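Local coordinates for TipC2 (Streptococcus intermedius B196, PDB 6DHX), which probably acts as the immunity protein that protects the cell from an antibacterial toxin exported by its type VII secretion system, at residues Ala69-Ile79 with His157-Val166. Sequence-based numbering, arbitrary orientation.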
ATOM      1  N   ALA A  69       1.581  14.705  -6.952  1.00 45.26           N
ATOM      2  CA  ALA A  69       2.506  13.575  -6.934  1.00 44.73           C
ATOM      3  C   ALA A  69       1.956  12.339  -7.630  1.00 48.02           C
ATOM      4  O   ALA A  69       2.601  11.296  -7.578  1.00 55.37           O
ATOM      5  CB  ALA A  69       2.872  13.207  -5.490  1.00 37.46           C
ATOM      6  N   LYS A  70       0.774  12.416  -8.245  1.00 45.46           N
ATOM      7  CA  LYS A  70       0.194  11.276  -8.956  1.00 49.03           C
ATOM      8  C   LYS A  70       0.341  11.445 -10.467  1.00 56.89           C
ATOM      9  O   LYS A  70       0.165  12.543 -11.007  1.00 53.36           O
ATOM     10  CB  LYS A  70      -1.278  11.080  -8.577  1.00 44.21           C
ATOM     11  CG  LYS A  70      -1.431  10.391  -7.223  1.00 44.14           C
ATOM     12  CD  LYS A  70      -2.896  10.218  -6.847  1.00 48.01           C
ATOM     13  CE  LYS A  70      -3.634  11.534  -6.909  1.00 57.07           C
ATOM     14  NZ  LYS A  70      -5.004  11.498  -6.312  1.00 56.32           N
ATOM     15  N   THR A  71       0.652  10.337 -11.141  1.00 63.68           N
ATOM     16  CA  THR A  71       1.017  10.296 -12.551  1.00 70.01           C
ATOM     17  C   THR A  71      -0.094   9.643 -13.373  1.00 66.91           C
ATOM     18  O   THR A  71      -0.790   8.740 -12.895  1.00 60.14           O
ATOM     19  CB  THR A  71       2.337   9.514 -12.731  1.00 73.80           C
ATOM     20  OG1 THR A  71       2.274   8.692 -13.900  1.00 78.53           O
ATOM     21  CG2 THR A  71       2.616   8.603 -11.509  1.00 69.23           C
ATOM     22  N   GLY A  72      -0.267  10.124 -14.609  1.00 55.78           N
ATOM     23  CA  GLY A  72      -1.075   9.435 -15.601  1.00 58.62           C
ATOM     24  C   GLY A  72      -2.453   9.018 -15.127  1.00 59.25           C
ATOM     25  O   GLY A  72      -3.242   9.868 -14.709  1.00 61.81           O
ATOM     26  N   ASN A  73      -2.762   7.720 -15.174  1.00 52.48           N
ATOM     27  CA  ASN A  73      -4.096   7.260 -14.810  1.00 49.92           C
ATOM     28  C   ASN A  73      -4.219   6.877 -13.336  1.00 41.31           C
ATOM     29  O   ASN A  73      -5.265   6.336 -12.939  1.00 44.39           O
ATOM     30  CB  ASN A  73      -4.517   6.066 -15.680  1.00 53.09           C
ATOM     31  CG  ASN A  73      -4.852   6.469 -17.106  1.00 65.39           C
ATOM     32  OD1 ASN A  73      -4.341   5.888 -18.066  1.00 70.13           O
ATOM     33  ND2 ASN A  73      -5.716   7.468 -17.250  1.00 65.13           N
ATOM     34  N   TYR A  74      -3.196   7.117 -12.519  1.00 40.70           N
ATOM     35  CA  TYR A  74      -3.266   6.694 -11.120  1.00 35.67           C
ATOM     36  C   TYR A  74      -4.093   7.690 -10.322  1.00 41.59           C
ATOM     37  O   TYR A  74      -3.834   8.900 -10.345  1.00 44.21           O
ATOM     38  CB  TYR A  74      -1.864   6.540 -10.522  1.00 32.63           C
ATOM     39  CG  TYR A  74      -1.092   5.419 -11.187  1.00 33.64           C
ATOM     40  CD1 TYR A  74      -1.226   4.095 -10.761  1.00 31.64           C
ATOM     41  CD2 TYR A  74      -0.257   5.674 -12.270  1.00 41.25           C
ATOM     42  CE1 TYR A  74      -0.531   3.059 -11.393  1.00 32.54           C
ATOM     43  CE2 TYR A  74       0.443   4.654 -12.901  1.00 39.43           C
ATOM     44  CZ  TYR A  74       0.307   3.342 -12.451  1.00 38.05           C
ATOM     45  OH  TYR A  74       0.985   2.316 -13.096  1.00 41.23           O
ATOM     46  N   THR A  75      -5.088   7.176  -9.607  1.00 31.43           N
ATOM     47  CA  THR A  75      -6.081   8.000  -8.936  1.00 31.36           C
ATOM     48  C   THR A  75      -5.848   8.097  -7.434  1.00 32.12           C
ATOM     49  O   THR A  75      -6.409   9.002  -6.794  1.00 33.24           O
ATOM     50  CB  THR A  75      -7.492   7.446  -9.200  1.00 36.77           C
ATOM     51  OG1 THR A  75      -7.569   6.087  -8.749  1.00 33.98           O
ATOM     52  CG2 THR A  75      -7.798   7.480 -10.680  1.00 45.90           C
ATOM     53  N   LYS A  76      -5.078   7.169  -6.861  1.00 27.68           N
ATOM     54  CA  LYS A  76      -4.878   7.130  -5.418  1.00 25.60           C
ATOM     55  C   LYS A  76      -3.651   6.289  -5.106  1.00 27.80           C
ATOM     56  O   LYS A  76      -3.452   5.223  -5.693  1.00 25.61           O
ATOM     57  CB  LYS A  76      -6.102   6.535  -4.699  1.00 30.58           C
ATOM     58  CG  LYS A  76      -6.023   6.613  -3.192  1.00 29.84           C
ATOM     59  CD  LYS A  76      -7.396   6.291  -2.573  1.00 34.84           C
ATOM     60  CE  LYS A  76      -7.360   6.547  -1.086  1.00 37.23           C
ATOM     61  NZ  LYS A  76      -8.704   6.268  -0.436  1.00 33.34           N
ATOM     62  N   ILE A  77      -2.852   6.750  -4.150  1.00 23.32           N
ATOM     63  CA  ILE A  77      -1.769   5.954  -3.593  1.00 21.85           C
ATOM     64  C   ILE A  77      -1.777   6.233  -2.101  1.00 22.77           C
ATOM     65  O   ILE A  77      -1.718   7.394  -1.688  1.00 22.29           O
ATOM     66  CB  ILE A  77      -0.381   6.309  -4.203  1.00 22.03           C
ATOM     67  CG1 ILE A  77      -0.390   6.310  -5.736  1.00 27.52           C
ATOM     68  CG2 ILE A  77       0.715   5.356  -3.621  1.00 21.99           C
ATOM     69  CD1 ILE A  77       0.834   7.030  -6.377  1.00 29.42           C
ATOM     70  N   ALA A  78      -1.846   5.186  -1.287  1.00 20.82           N
ATOM     71  CA  ALA A  78      -2.066   5.411   0.139  1.00 24.69           C
ATOM     72  C   ALA A  78      -1.347   4.354   0.958  1.00 24.84           C
ATOM     73  O   ALA A  78      -1.063   3.250   0.479  1.00 22.29           O
ATOM     74  CB  ALA A  78      -3.571   5.426   0.454  1.00 25.99           C
ATOM     75  N   ILE A  79      -1.008   4.720   2.196  1.00 21.52           N
ATOM     76  CA  ILE A  79      -0.408   3.787   3.154  1.00 19.85           C
ATOM     77  C   ILE A  79      -1.211   3.879   4.435  1.00 23.82           C
ATOM     78  O   ILE A  79      -1.304   4.954   5.015  1.00 21.26           O
ATOM     79  CB  ILE A  79       1.067   4.107   3.458  1.00 20.20           C
ATOM     80  CG1 ILE A  79       1.874   4.311   2.165  1.00 20.00           C
ATOM     81  CG2 ILE A  79       1.649   2.975   4.333  1.00 20.79           C
ATOM     82  CD1 ILE A  79       3.303   4.861   2.425  1.00 22.02           C
ATOM     83  N   HIS A 157       2.907  -2.434 -12.834  1.00 30.53           N
ATOM     84  CA  HIS A 157       2.269  -1.414 -11.999  1.00 32.77           C
ATOM     85  C   HIS A 157       2.836  -1.442 -10.582  1.00 32.87           C
ATOM     86  O   HIS A 157       3.143  -0.393  -9.993  1.00 26.32           O
ATOM     87  CB  HIS A 157       0.742  -1.618 -11.958  1.00 28.18           C
ATOM     88  CG  HIS A 157       0.056  -1.295 -13.256  1.00 35.26           C
ATOM     89  ND1 HIS A 157       0.215  -0.090 -13.900  1.00 42.02           N
ATOM     90  CD2 HIS A 157      -0.782  -2.027 -14.030  1.00 40.78           C
ATOM     91  CE1 HIS A 157      -0.479  -0.096 -15.027  1.00 48.44           C
ATOM     92  NE2 HIS A 157      -1.104  -1.257 -15.125  1.00 42.19           N
ATOM     93  N   TYR A 158       3.004  -2.642 -10.036  1.00 27.82           N
ATOM     94  CA  TYR A 158       3.580  -2.790  -8.700  1.00 26.23           C
ATOM     95  C   TYR A 158       5.005  -2.235  -8.658  1.00 28.34           C
ATOM     96  O   TYR A 158       5.372  -1.480  -7.748  1.00 26.26           O
ATOM     97  CB  TYR A 158       3.558  -4.280  -8.304  1.00 27.91           C
ATOM     98  CG  TYR A 158       4.192  -4.469  -6.957  1.00 27.88           C
ATOM     99  CD1 TYR A 158       3.418  -4.372  -5.808  1.00 26.42           C
ATOM    100  CD2 TYR A 158       5.554  -4.719  -6.833  1.00 26.61           C
ATOM    101  CE1 TYR A 158       3.973  -4.519  -4.553  1.00 24.15           C
ATOM    102  CE2 TYR A 158       6.155  -4.853  -5.558  1.00 28.90           C
ATOM    103  CZ  TYR A 158       5.338  -4.761  -4.423  1.00 26.37           C
ATOM    104  OH  TYR A 158       5.883  -4.898  -3.163  1.00 28.70           O
ATOM    105  N   GLU A 159       5.820  -2.584  -9.660  1.00 27.27           N
ATOM    106  CA  GLU A 159       7.191  -2.076  -9.719  1.00 25.74           C
ATOM    107  C   GLU A 159       7.193  -0.552  -9.796  1.00 26.28           C
ATOM    108  O   GLU A 159       7.979   0.111  -9.120  1.00 27.20           O
ATOM    109  CB  GLU A 159       7.927  -2.686 -10.915  1.00 28.82           C
ATOM    110  CG  GLU A 159       9.276  -2.041 -11.259  1.00 32.15           C
ATOM    111  CD  GLU A 159      10.342  -2.243 -10.189  1.00 39.38           C
ATOM    112  OE1 GLU A 159      10.246  -3.201  -9.384  1.00 36.44           O
ATOM    113  OE2 GLU A 159      11.317  -1.453 -10.187  1.00 41.28           O
ATOM    114  N   LYS A 160       6.309   0.008 -10.611  1.00 29.24           N
ATOM    115  CA  LYS A 160       6.306   1.452 -10.822  1.00 30.08           C
ATOM    116  C   LYS A 160       5.872   2.220  -9.572  1.00 31.08           C
ATOM    117  O   LYS A 160       6.476   3.242  -9.220  1.00 30.27           O
ATOM    118  CB  LYS A 160       5.379   1.771 -11.988  1.00 31.60           C
ATOM    119  CG  LYS A 160       5.375   3.257 -12.355  1.00 37.08           C
ATOM    120  CD  LYS A 160       4.424   3.432 -13.561  1.00 49.58           C
ATOM    121  CE  LYS A 160       4.054   4.891 -13.777  1.00 60.71           C
ATOM    122  NZ  LYS A 160       5.259   5.744 -13.925  1.00 67.57           N
ATOM    123  N   ILE A 161       4.813   1.762  -8.911  1.00 25.44           N
ATOM    124  CA  ILE A 161       4.254   2.520  -7.799  1.00 25.17           C
ATOM    125  C   ILE A 161       4.845   2.094  -6.475  1.00 24.76           C
ATOM    126  O   ILE A 161       5.196   2.952  -5.652  1.00 24.75           O
ATOM    127  CB  ILE A 161       2.717   2.396  -7.767  1.00 24.93           C
ATOM    128  CG1 ILE A 161       2.117   2.921  -9.081  1.00 29.80           C
ATOM    129  CG2 ILE A 161       2.152   3.113  -6.491  1.00 20.67           C
ATOM    130  CD1 ILE A 161       2.464   4.403  -9.395  1.00 31.46           C
ATOM    131  N   VAL A 162       4.883   0.790  -6.180  1.00 24.87           N
ATOM    132  CA  VAL A 162       5.397   0.407  -4.856  1.00 25.37           C
ATOM    133  C   VAL A 162       6.915   0.557  -4.813  1.00 25.04           C
ATOM    134  O   VAL A 162       7.461   1.142  -3.878  1.00 24.37           O
ATOM    135  CB  VAL A 162       4.977  -1.017  -4.448  1.00 25.02           C
ATOM    136  CG1 VAL A 162       5.652  -1.411  -3.069  1.00 22.28           C
ATOM    137  CG2 VAL A 162       3.445  -1.102  -4.292  1.00 26.77           C
ATOM    138  N   ASN A 163       7.622  -0.028  -5.790  1.00 24.48           N
ATOM    139  CA  ASN A 163       9.081   0.002  -5.664  1.00 25.14           C
ATOM    140  C   ASN A 163       9.667   1.360  -6.037  1.00 32.39           C
ATOM    141  O   ASN A 163      10.455   1.935  -5.274  1.00 31.84           O
ATOM    142  CB  ASN A 163       9.689  -1.117  -6.515  1.00 28.71           C
ATOM    143  CG  ASN A 163       9.482  -2.478  -5.860  1.00 26.52           C
ATOM    144  OD1 ASN A 163       9.249  -2.556  -4.649  1.00 27.52           O
ATOM    145  ND2 ASN A 163       9.589  -3.541  -6.633  1.00 25.98           N
ATOM    146  N   GLN A 164       9.300   1.885  -7.200  1.00 25.49           N
ATOM    147  CA  GLN A 164       9.936   3.077  -7.749  1.00 25.88           C
ATOM    148  C   GLN A 164       9.332   4.364  -7.213  1.00 25.52           C
ATOM    149  O   GLN A 164       9.858   5.463  -7.480  1.00 27.72           O
ATOM    150  CB  GLN A 164       9.857   3.053  -9.299  1.00 30.54           C
ATOM    151  CG  GLN A 164      10.715   1.930  -9.932  1.00 38.13           C
ATOM    152  CD  GLN A 164      12.049   1.792  -9.197  1.00 53.76           C
ATOM    153  OE1 GLN A 164      12.757   2.788  -8.976  1.00 55.09           O
ATOM    154  NE2 GLN A 164      12.373   0.570  -8.775  1.00 55.20           N
ATOM    155  N   LYS A 165       8.267   4.276  -6.429  1.00 25.09           N
ATOM    156  CA  LYS A 165       7.700   5.495  -5.888  1.00 27.85           C
ATOM    157  C   LYS A 165       7.608   5.405  -4.367  1.00 23.81           C
ATOM    158  O   LYS A 165       8.353   6.121  -3.665  1.00 25.84           O
ATOM    159  CB  LYS A 165       6.334   5.789  -6.526  1.00 29.13           C
ATOM    160  CG  LYS A 165       5.761   7.169  -6.190  1.00 35.10           C
ATOM    161  CD  LYS A 165       4.571   7.446  -7.124  1.00 35.77           C
ATOM    162  CE  LYS A 165       3.941   8.784  -6.842  1.00 29.81           C
ATOM    163  NZ  LYS A 165       4.874   9.934  -7.140  1.00 34.08           N
ATOM    164  N   VAL A 166       6.751   4.533  -3.833  1.00 21.39           N
ATOM    165  CA  VAL A 166       6.535   4.510  -2.375  1.00 21.39           C
ATOM    166  C   VAL A 166       7.814   4.136  -1.639  1.00 23.62           C
ATOM    167  O   VAL A 166       8.214   4.807  -0.675  1.00 20.15           O
ATOM    168  CB  VAL A 166       5.405   3.537  -1.993  1.00 20.92           C
ATOM    169  CG1 VAL A 166       5.311   3.434  -0.442  1.00 22.14           C
ATOM    170  CG2 VAL A 166       4.058   3.977  -2.628  1.00 23.20           C
TER
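Tyr-74, first residue of the strand, reaches across to helix 157-166 and lays its ring against Ile-161. CD1 of Ile-161 sits 3.8 Å from the centroid of the Tyr-74 ring, only 7° off the ring normal, a CH-pi contact made over the face. A beta-branched isoleucine suits this place because its branches divide the work: the CG1-CD1 arm serves the ring, CG1 meeting CE1 of Tyr-74 at 3.5 Å, while CG2 meets CG2 of Ile-77. Tyr-74 OH and His-157 ND1 share a hydrogen bond of 2.7 Å; the imidazole suits the buried tyrosine by offering its hydroxyl an in-plane ring nitrogen. The methylenes of Lys-160 lie obliquely beside the phenol, and Thr-71 O lies in plane at the ring edge.

Lys-165 can be followed outward. With CG anti to the backbone N (chi1 -170°), its chain runs extended from CB through CG toward the strand; CD then passes obliquely over CD1 of Ile-77, CE packs 3.6 Å from that same CD1 and already lies close to Ala-69 O, and a bend at chi4 turns NZ to that carbonyl O of Ala-69, 2.7 Å away and in the carbonyl plane. A long amphipathic residue fits here, its methylenes extending the apolar layer. Deeper in, Val-166 parts its methyls, CG2 to Ile-77 CG2 and CG1 to Ile-79 CD1 at 3.8 Å; branched Ile-77 thus serves helix residues with both arms. The helix packs on one face of the curved, mixed sheet, against its antiparallel strands 59-65, 74-82 and 89-99.

The chemistry implies a largely apolar interface with a polar bond near each end of the helical segment: the bond to His-157, with Ile-161 over the face, would limit how the phenol turns, and the lysine ties the helix to the loop leading into the strand.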